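Local coordinates for protein BauA (Acinetobacter baumannii, PDB 6HCP) that takes up iron across the outer membrane as ferric preacinetobactin, probably with energy delivered through TonB, as in other TonB-dependent receptors, at residues H444-A449 / E458-A463; T650-G655 / Y674-K679. All blocks are in the same frame, centred on the assembly; numbering follows the deposited sequence.

Interaction 1. Residues H444-A449 / E458-A463. With EDO (1,2-ethanediol), chain Y.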
ATOM      1  N   HIS A 444     -19.501  48.658 -18.756  1.00 25.48           N
ATOM      2  CA  HIS A 444     -20.910  48.563 -19.045  1.00 26.16           C
ATOM      3  C   HIS A 444     -21.113  47.264 -19.816  1.00 23.91           C
ATOM      4  O   HIS A 444     -20.470  47.030 -20.828  1.00 27.00           O
ATOM      5  CB  HIS A 444     -21.411  49.782 -19.852  1.00 29.29           C
ATOM      6  CG  HIS A 444     -22.890  49.773 -20.074  1.00 26.76           C
ATOM      7  ND1 HIS A 444     -23.776  50.089 -19.065  1.00 29.72           N
ATOM      8  CD2 HIS A 444     -23.634  49.503 -21.173  1.00 28.59           C
ATOM      9  CE1 HIS A 444     -25.009  49.926 -19.509  1.00 28.89           C
ATOM     10  NE2 HIS A 444     -24.954  49.620 -20.803  1.00 27.98           N
ATOM     11  N   GLN A 445     -21.989  46.416 -19.280  1.00 26.14           N
ATOM     12  CA  GLN A 445     -22.152  45.030 -19.722  1.00 26.82           C
ATOM     13  C   GLN A 445     -23.599  44.825 -20.193  1.00 26.26           C
ATOM     14  O   GLN A 445     -24.524  45.186 -19.477  1.00 27.79           O
ATOM     15  CB  GLN A 445     -21.856  44.089 -18.554  1.00 26.32           C
ATOM     16  CG  GLN A 445     -22.045  42.612 -18.889  1.00 29.12           C
ATOM     17  CD  GLN A 445     -20.862  42.071 -19.648  1.00 29.95           C
ATOM     18  OE1 GLN A 445     -19.708  42.202 -19.227  1.00 30.91           O
ATOM     19  NE2 GLN A 445     -21.138  41.457 -20.777  1.00 32.13           N
ATOM     20  N   THR A 446     -23.761  44.170 -21.340  1.00 24.59           N
ATOM     21  CA  THR A 446     -25.060  43.775 -21.830  1.00 25.80           C
ATOM     22  C   THR A 446     -25.113  42.254 -22.018  1.00 29.24           C
ATOM     23  O   THR A 446     -24.137  41.651 -22.403  1.00 26.56           O
ATOM     24  CB  THR A 446     -25.411  44.522 -23.129  1.00 30.64           C
ATOM     25  OG1 THR A 446     -25.320  45.923 -22.850  1.00 37.34           O
ATOM     26  CG2 THR A 446     -26.818  44.236 -23.607  1.00 36.87           C
ATOM     27  N   VAL A 447     -26.318  41.682 -21.914  1.00 26.64           N
ATOM     28  CA  VAL A 447     -26.530  40.249 -22.130  1.00 27.47           C
ATOM     29  C   VAL A 447     -27.950  40.018 -22.653  1.00 27.18           C
ATOM     30  O   VAL A 447     -28.912  40.662 -22.205  1.00 27.95           O
ATOM     31  CB  VAL A 447     -26.288  39.457 -20.838  1.00 26.71           C
ATOM     32  CG1 VAL A 447     -27.197  39.907 -19.726  1.00 31.73           C
ATOM     33  CG2 VAL A 447     -26.420  37.963 -21.056  1.00 29.86           C
ATOM     34  N   LYS A 448     -28.069  39.040 -23.554  1.00 25.79           N
ATOM     35  CA  LYS A 448     -29.353  38.555 -24.002  1.00 28.38           C
ATOM     36  C   LYS A 448     -29.267  37.044 -24.235  1.00 30.16           C
ATOM     37  O   LYS A 448     -28.396  36.599 -24.962  1.00 28.44           O
ATOM     38  CB  LYS A 448     -29.766  39.234 -25.312  1.00 30.08           C
ATOM     39  CG  LYS A 448     -31.165  38.871 -25.784  1.00 30.76           C
ATOM     40  CD  LYS A 448     -31.622  39.635 -27.004  1.00 33.70           C
ATOM     41  CE  LYS A 448     -33.025  39.222 -27.394  1.00 39.35           C
ATOM     42  NZ  LYS A 448     -33.456  39.861 -28.654  1.00 43.11           N
ATOM     43  N   ALA A 449     -30.283  36.326 -23.751  1.00 27.16           N
ATOM     44  CA  ALA A 449     -30.450  34.883 -24.013  1.00 28.54           C
ATOM     45  C   ALA A 449     -31.774  34.649 -24.745  1.00 31.99           C
ATOM     46  O   ALA A 449     -32.795  35.317 -24.457  1.00 32.26           O
ATOM     47  CB  ALA A 449     -30.400  34.094 -22.715  1.00 28.04           C
ATOM     48  N   GLU A 458     -38.156  37.753 -24.553  1.00 31.18           N
ATOM     49  CA  GLU A 458     -36.689  37.719 -24.574  1.00 33.75           C
ATOM     50  C   GLU A 458     -36.157  39.112 -24.913  1.00 36.00           C
ATOM     51  O   GLU A 458     -36.449  39.643 -25.996  1.00 36.31           O
ATOM     52  CB  GLU A 458     -36.212  36.688 -25.596  1.00 30.53           C
ATOM     53  CG  GLU A 458     -36.612  35.272 -25.210  1.00 33.79           C
ATOM     54  CD  GLU A 458     -36.466  34.254 -26.319  1.00 35.09           C
ATOM     55  OE1 GLU A 458     -36.428  34.646 -27.492  1.00 41.57           O
ATOM     56  OE2 GLU A 458     -36.288  33.081 -25.991  1.00 37.08           O
ATOM     57  N   ASN A 459     -35.422  39.703 -23.971  1.00 31.33           N
ATOM     58  CA  ASN A 459     -34.938  41.094 -24.110  1.00 31.30           C
ATOM     59  C   ASN A 459     -33.526  41.176 -23.530  1.00 28.47           C
ATOM     60  O   ASN A 459     -33.268  40.585 -22.465  1.00 30.81           O
ATOM     61  CB  ASN A 459     -35.858  42.084 -23.386  1.00 35.09           C
ATOM     62  CG  ASN A 459     -37.256  42.129 -23.976  1.00 37.82           C
ATOM     63  OD1 ASN A 459     -38.246  41.771 -23.330  1.00 45.30           O
ATOM     64  ND2 ASN A 459     -37.333  42.564 -25.212  1.00 31.92           N
ATOM     65  N   ALA A 460     -32.697  42.022 -24.138  1.00 29.42           N
ATOM     66  CA  ALA A 460     -31.356  42.367 -23.607  1.00 28.55           C
ATOM     67  C   ALA A 460     -31.504  43.178 -22.328  1.00 30.21           C
ATOM     68  O   ALA A 460     -32.457  43.933 -22.166  1.00 29.97           O
ATOM     69  CB  ALA A 460     -30.560  43.133 -24.635  1.00 30.30           C
ATOM     70  N   LYS A 461     -30.563  42.980 -21.405  1.00 25.02           N
ATOM     71  CA  LYS A 461     -30.490  43.743 -20.180  1.00 23.46           C
ATOM     72  C   LYS A 461     -29.029  44.160 -19.973  1.00 30.01           C
ATOM     73  O   LYS A 461     -28.119  43.530 -20.502  1.00 27.23           O
ATOM     74  CB  LYS A 461     -31.002  42.938 -18.977  1.00 28.01           C
ATOM     75  CG  LYS A 461     -32.475  42.551 -19.035  1.00 28.78           C
ATOM     76  CD  LYS A 461     -33.433  43.731 -18.983  1.00 28.76           C
ATOM     77  CE  LYS A 461     -34.839  43.314 -19.365  1.00 33.53           C
ATOM     78  NZ  LYS A 461     -35.786  44.442 -19.294  1.00 32.66           N
ATOM     79  N   SER A 462     -28.815  45.190 -19.156  1.00 27.61           N
ATOM     80  CA  SER A 462     -27.491  45.800 -19.013  1.00 27.74           C
ATOM     81  C   SER A 462     -27.255  46.110 -17.544  1.00 23.86           C
ATOM     82  O   SER A 462     -28.210  46.328 -16.759  1.00 26.84           O
ATOM     83  CB  SER A 462     -27.354  47.068 -19.849  1.00 28.53           C
ATOM     84  OG  SER A 462     -27.490  46.770 -21.224  1.00 30.44           O
ATOM     85  N   ALA A 463     -25.974  46.290 -17.214  1.00 25.19           N
ATOM     86  CA  ALA A 463     -25.564  46.829 -15.953  1.00 25.42           C
ATOM     87  C   ALA A 463     -24.219  47.538 -16.118  1.00 26.58           C
ATOM     88  O   ALA A 463     -23.442  47.209 -17.016  1.00 27.58           O
ATOM     89  CB  ALA A 463     -25.471  45.734 -14.925  1.00 30.74           C
TER
HETATM   90  C1  EDO Y 822     -39.352  43.249 -20.049  1.00 61.61           C
HETATM   91  O1  EDO Y 822     -38.351  44.080 -20.620  1.00 60.33           O
HETATM   92  C2  EDO Y 822     -38.615  42.014 -19.590  1.00 33.74           C
HETATM   93  O2  EDO Y 822     -38.167  42.239 -18.204  1.00 32.87           O
HETATM   94  O   HOH W   1     -27.171  49.348 -22.281  1.00 40.83           O
HETATM   95  O   HOH W   2     -36.397  39.167 -28.891  1.00 53.30           O
HETATM   96  O   HOH W   3     -32.012  38.080 -21.808  1.00 34.70           O

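Interaction 2. Residues T650-G655 / Y674-K679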
ATOM      1  N   THR A 650      -8.329  14.177   5.244  1.00 21.97           N
ATOM      2  CA  THR A 650      -6.939  14.558   5.029  1.00 23.32           C
ATOM      3  C   THR A 650      -6.345  13.563   4.045  1.00 25.26           C
ATOM      4  O   THR A 650      -6.422  12.369   4.263  1.00 27.54           O
ATOM      5  CB  THR A 650      -6.166  14.618   6.355  1.00 26.68           C
ATOM      6  OG1 THR A 650      -6.670  15.693   7.137  1.00 25.54           O
ATOM      7  CG2 THR A 650      -4.688  14.863   6.158  1.00 24.40           C
ATOM      8  N   LEU A 651      -5.831  14.070   2.926  1.00 24.04           N
ATOM      9  CA  LEU A 651      -5.261  13.239   1.881  1.00 22.88           C
ATOM     10  C   LEU A 651      -3.751  13.492   1.794  1.00 22.92           C
ATOM     11  O   LEU A 651      -3.298  14.626   1.912  1.00 25.49           O
ATOM     12  CB  LEU A 651      -5.960  13.559   0.553  1.00 25.11           C
ATOM     13  CG  LEU A 651      -7.489  13.408   0.572  1.00 25.89           C
ATOM     14  CD1 LEU A 651      -8.081  13.772  -0.781  1.00 29.21           C
ATOM     15  CD2 LEU A 651      -7.909  11.994   0.958  1.00 26.14           C
ATOM     16  N   LEU A 652      -2.999  12.417   1.516  1.00 23.86           N
ATOM     17  CA  LEU A 652      -1.570  12.473   1.340  1.00 25.64           C
ATOM     18  C   LEU A 652      -1.239  12.083  -0.094  1.00 22.94           C
ATOM     19  O   LEU A 652      -1.808  11.137  -0.620  1.00 24.57           O
ATOM     20  CB  LEU A 652      -0.878  11.500   2.292  1.00 25.63           C
ATOM     21  CG  LEU A 652      -1.099  11.737   3.784  1.00 28.87           C
ATOM     22  CD1 LEU A 652      -0.315  10.694   4.586  1.00 30.53           C
ATOM     23  CD2 LEU A 652      -0.696  13.133   4.190  1.00 30.86           C
ATOM     24  N   ASP A 653      -0.210  12.734  -0.643  1.00 24.82           N
ATOM     25  CA  ASP A 653       0.361  12.355  -1.919  1.00 26.12           C
ATOM     26  C   ASP A 653       1.890  12.286  -1.748  1.00 26.38           C
ATOM     27  O   ASP A 653       2.464  13.040  -0.984  1.00 25.49           O
ATOM     28  CB  ASP A 653      -0.023  13.341  -3.033  1.00 27.96           C
ATOM     29  CG  ASP A 653      -1.466  13.823  -2.991  1.00 30.37           C
ATOM     30  OD1 ASP A 653      -2.391  12.959  -3.020  1.00 28.97           O
ATOM     31  OD2 ASP A 653      -1.657  15.072  -3.022  1.00 31.41           O
ATOM     32  N   VAL A 654       2.539  11.449  -2.551  1.00 24.66           N
ATOM     33  CA  VAL A 654       4.009  11.404  -2.563  1.00 28.42           C
ATOM     34  C   VAL A 654       4.492  11.264  -3.998  1.00 25.35           C
ATOM     35  O   VAL A 654       3.810  10.729  -4.857  1.00 26.50           O
ATOM     36  CB  VAL A 654       4.544  10.246  -1.702  1.00 29.70           C
ATOM     37  CG1 VAL A 654       4.295  10.502  -0.230  1.00 40.67           C
ATOM     38  CG2 VAL A 654       3.964   8.912  -2.143  1.00 33.09           C
ATOM     39  N   GLY A 655       5.749  11.657  -4.213  1.00 31.05           N
ATOM     40  CA  GLY A 655       6.330  11.496  -5.517  1.00 31.55           C
ATOM     41  C   GLY A 655       7.846  11.460  -5.471  1.00 30.14           C
ATOM     42  O   GLY A 655       8.454  11.883  -4.499  1.00 27.82           O
ATOM     43  N   TYR A 674      -1.168   9.570  -5.722  1.00 26.75           N
ATOM     44  CA  TYR A 674      -2.156  10.472  -5.151  1.00 26.80           C
ATOM     45  C   TYR A 674      -3.111   9.665  -4.261  1.00 21.52           C
ATOM     46  O   TYR A 674      -3.496   8.555  -4.625  1.00 25.10           O
ATOM     47  CB  TYR A 674      -2.870  11.199  -6.299  1.00 26.38           C
ATOM     48  CG  TYR A 674      -2.000  12.218  -6.993  1.00 27.48           C
ATOM     49  CD1 TYR A 674      -1.738  13.443  -6.406  1.00 28.04           C
ATOM     50  CD2 TYR A 674      -1.347  11.920  -8.180  1.00 29.82           C
ATOM     51  CE1 TYR A 674      -0.835  14.333  -6.959  1.00 30.65           C
ATOM     52  CE2 TYR A 674      -0.485  12.826  -8.779  1.00 26.53           C
ATOM     53  CZ  TYR A 674      -0.214  14.032  -8.160  1.00 30.55           C
ATOM     54  OH  TYR A 674       0.621  14.955  -8.721  1.00 31.32           O
ATOM     55  N   ASN A 675      -3.642  10.310  -3.226  1.00 23.05           N
ATOM     56  CA  ASN A 675      -4.464   9.669  -2.210  1.00 25.55           C
ATOM     57  C   ASN A 675      -3.777   8.359  -1.772  1.00 23.13           C
ATOM     58  O   ASN A 675      -4.329   7.270  -1.883  1.00 23.52           O
ATOM     59  CB  ASN A 675      -5.900   9.442  -2.680  1.00 23.37           C
ATOM     60  CG  ASN A 675      -6.801   9.006  -1.547  1.00 23.79           C
ATOM     61  OD1 ASN A 675      -6.376   9.007  -0.392  1.00 24.06           O
ATOM     62  ND2 ASN A 675      -8.031   8.617  -1.862  1.00 21.83           N
ATOM     63  N   LEU A 676      -2.557   8.492  -1.264  1.00 23.47           N
ATOM     64  CA  LEU A 676      -1.738   7.310  -0.987  1.00 26.72           C
ATOM     65  C   LEU A 676      -2.354   6.443   0.117  1.00 25.15           C
ATOM     66  O   LEU A 676      -2.142   5.226   0.108  1.00 27.39           O
ATOM     67  CB  LEU A 676      -0.300   7.730  -0.691  1.00 32.55           C
ATOM     68  CG  LEU A 676       0.050   8.206   0.709  1.00 43.64           C
ATOM     69  CD1 LEU A 676       0.556   7.051   1.553  1.00 47.15           C
ATOM     70  CD2 LEU A 676       1.126   9.286   0.626  1.00 46.95           C
ATOM     71  N   THR A 677      -3.154   7.027   1.018  1.00 23.05           N
ATOM     72  CA  THR A 677      -3.812   6.220   2.066  1.00 26.72           C
ATOM     73  C   THR A 677      -5.101   5.569   1.564  1.00 26.10           C
ATOM     74  O   THR A 677      -5.657   4.711   2.256  1.00 24.91           O
ATOM     75  CB  THR A 677      -4.101   7.019   3.341  1.00 24.53           C
ATOM     76  OG1 THR A 677      -5.183   7.923   3.104  1.00 26.96           O
ATOM     77  CG2 THR A 677      -2.888   7.750   3.873  1.00 26.10           C
ATOM     78  N   ASN A 678      -5.503   5.878   0.324  1.00 24.18           N
ATOM     79  CA  ASN A 678      -6.720   5.323  -0.311  1.00 23.27           C
ATOM     80  C   ASN A 678      -7.950   5.611   0.551  1.00 26.50           C
ATOM     81  O   ASN A 678      -8.827   4.759   0.711  1.00 26.73           O
ATOM     82  CB  ASN A 678      -6.592   3.831  -0.602  1.00 25.83           C
ATOM     83  CG  ASN A 678      -7.545   3.347  -1.666  1.00 29.66           C
ATOM     84  OD1 ASN A 678      -7.883   4.082  -2.602  1.00 27.09           O
ATOM     85  ND2 ASN A 678      -8.043   2.133  -1.485  1.00 32.76           N
ATOM     86  N   LYS A 679      -8.012   6.832   1.083  1.00 23.89           N
ATOM     87  CA  LYS A 679      -9.122   7.259   1.883  1.00 24.90           C
ATOM     88  C   LYS A 679     -10.403   7.269   1.047  1.00 24.39           C
ATOM     89  O   LYS A 679     -10.465   7.918   0.014  1.00 25.14           O
ATOM     90  CB  LYS A 679      -8.855   8.654   2.441  1.00 26.62           C
ATOM     91  CG  LYS A 679      -9.989   9.248   3.270  1.00 26.87           C
ATOM     92  CD  LYS A 679     -10.254   8.518   4.581  1.00 27.40           C
ATOM     93  CE  LYS A 679     -11.283   9.227   5.440  1.00 29.36           C
ATOM     94  NZ  LYS A 679     -11.810   8.336   6.498  1.00 32.10           N
TER
HETATM   95  O   HOH W   4      -4.379   9.823   1.350  1.00 23.61           O

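Interaction 1. Residues H444-A449 / E458-A463
H444 and S462 meet across the antiparallel beta hairpin of strands 436-451 and 461-473, part of the barrel. With CG anti to the backbone N (chi1 -175°), the H444 ring lies beside S462, its NE2 3.6 Å from S462 CB. A water in the ring plane joins H444 NE2 to S462 OG, while ND1 is held by T464. Q445 makes a hydrogen-bonded pair with A463: Q445 N reaches A463 O at 2.8 Å, nearly straight at 171°, and A463 N returns the bond. The Q445 and V447 side chains share one face, where V447 packs on M151 and Q445 OE1 makes a weak bond to its N. T446 sits on the other face as a non-hydrogen-bonded partner of S462, and the 4.2 Å between their CA atoms brings T446 OG1 and S462 OG to 2.8 Å, a direct hydrogen bond. V447 restores backbone pairing: V447 N lies 2.9 Å from K461 O, and K461 N closes the pair to V447 O. K461 NZ also bonds to O1 of a 1,2-ethanediol, probably from the crystallisation liquor. The fully extended K448 side chain follows the other backbone, bringing CE within 3.7 Å of E458 O, and one water links K448 NZ to E458 O. At A449 a further water stands in for direct pairing, accepting from A449 N at 3.1 Å and donating to N459 O at 2.9 Å.

Interaction 2. Residues T650-G655 / Y674-K679
N675 OD1, resting against L651 CD2, is gripped by two donors: a water at 2.8 Å and K679 N at 3.1 Å. The same water accepts from L652 N and T677 N, so it ties the strand to the turn, and N675 ND2 gives to both K679 O and A694 O, which, with the bonds to OD1, fixes the rotation of the amide. Direct backbone contact follows one residue on, where L676 N meets L652 O at 2.8 Å with an N-H...O angle of 171°. The N-H of N675 is taken instead by a side chain, D653 OD1, at 2.9 Å. The carboxylate that accepts it lies next to the Y674 ring, D653 CG 3.4 Å from Y674 CD1 and the two planes 59° apart; the hydroxyl of Y674 bonds to K75 O. On the apolar side, L676, whose CG sits between the backbone N and the carbonyl carbon (chi1 82°), turns toward the strand; L676 CD2 is pressed to 3.4 Å from L652 CB, tighter than usual van der Waals contact, and lies 3.5 Å from V654 CG1, whose side chain crosses that of L676 at about a right angle. Y698 of the second subunit packs on L676 and T677, and K679 NZ forms a salt bridge with D183 of that subunit. The type I beta turn N675-N678, closed by N678 N to N675 O, follows directly on strand 665-674, an antiparallel neighbour of strand 645-662: a tight turn leading out of a barrel strand, in the beta barrel of a TonB-dependent receptor.

How the interactions relate
Both contacts involve strands of the barrel and the loops next to them, but on opposite sides of the chain's centre, about 46 Å apart between centres and about 36 Å between nearest atoms, so neither touches the other. Interaction 1 is a surface contact within one hairpin, dominated by reciprocal backbone bonds, with a hydroxyl pair on one face and bridging waters. Interaction 2 is partly buried and joins a different pair of elements, strand 645-662 and the loop after strand 665-674; there a single direct backbone bond is supplemented by a carboxylate, an amide, a shared water and a small apolar cluster of leucine and valine side chains. A second subunit packs against interaction 2, whereas no other protein chain of the assembly touches interaction 1.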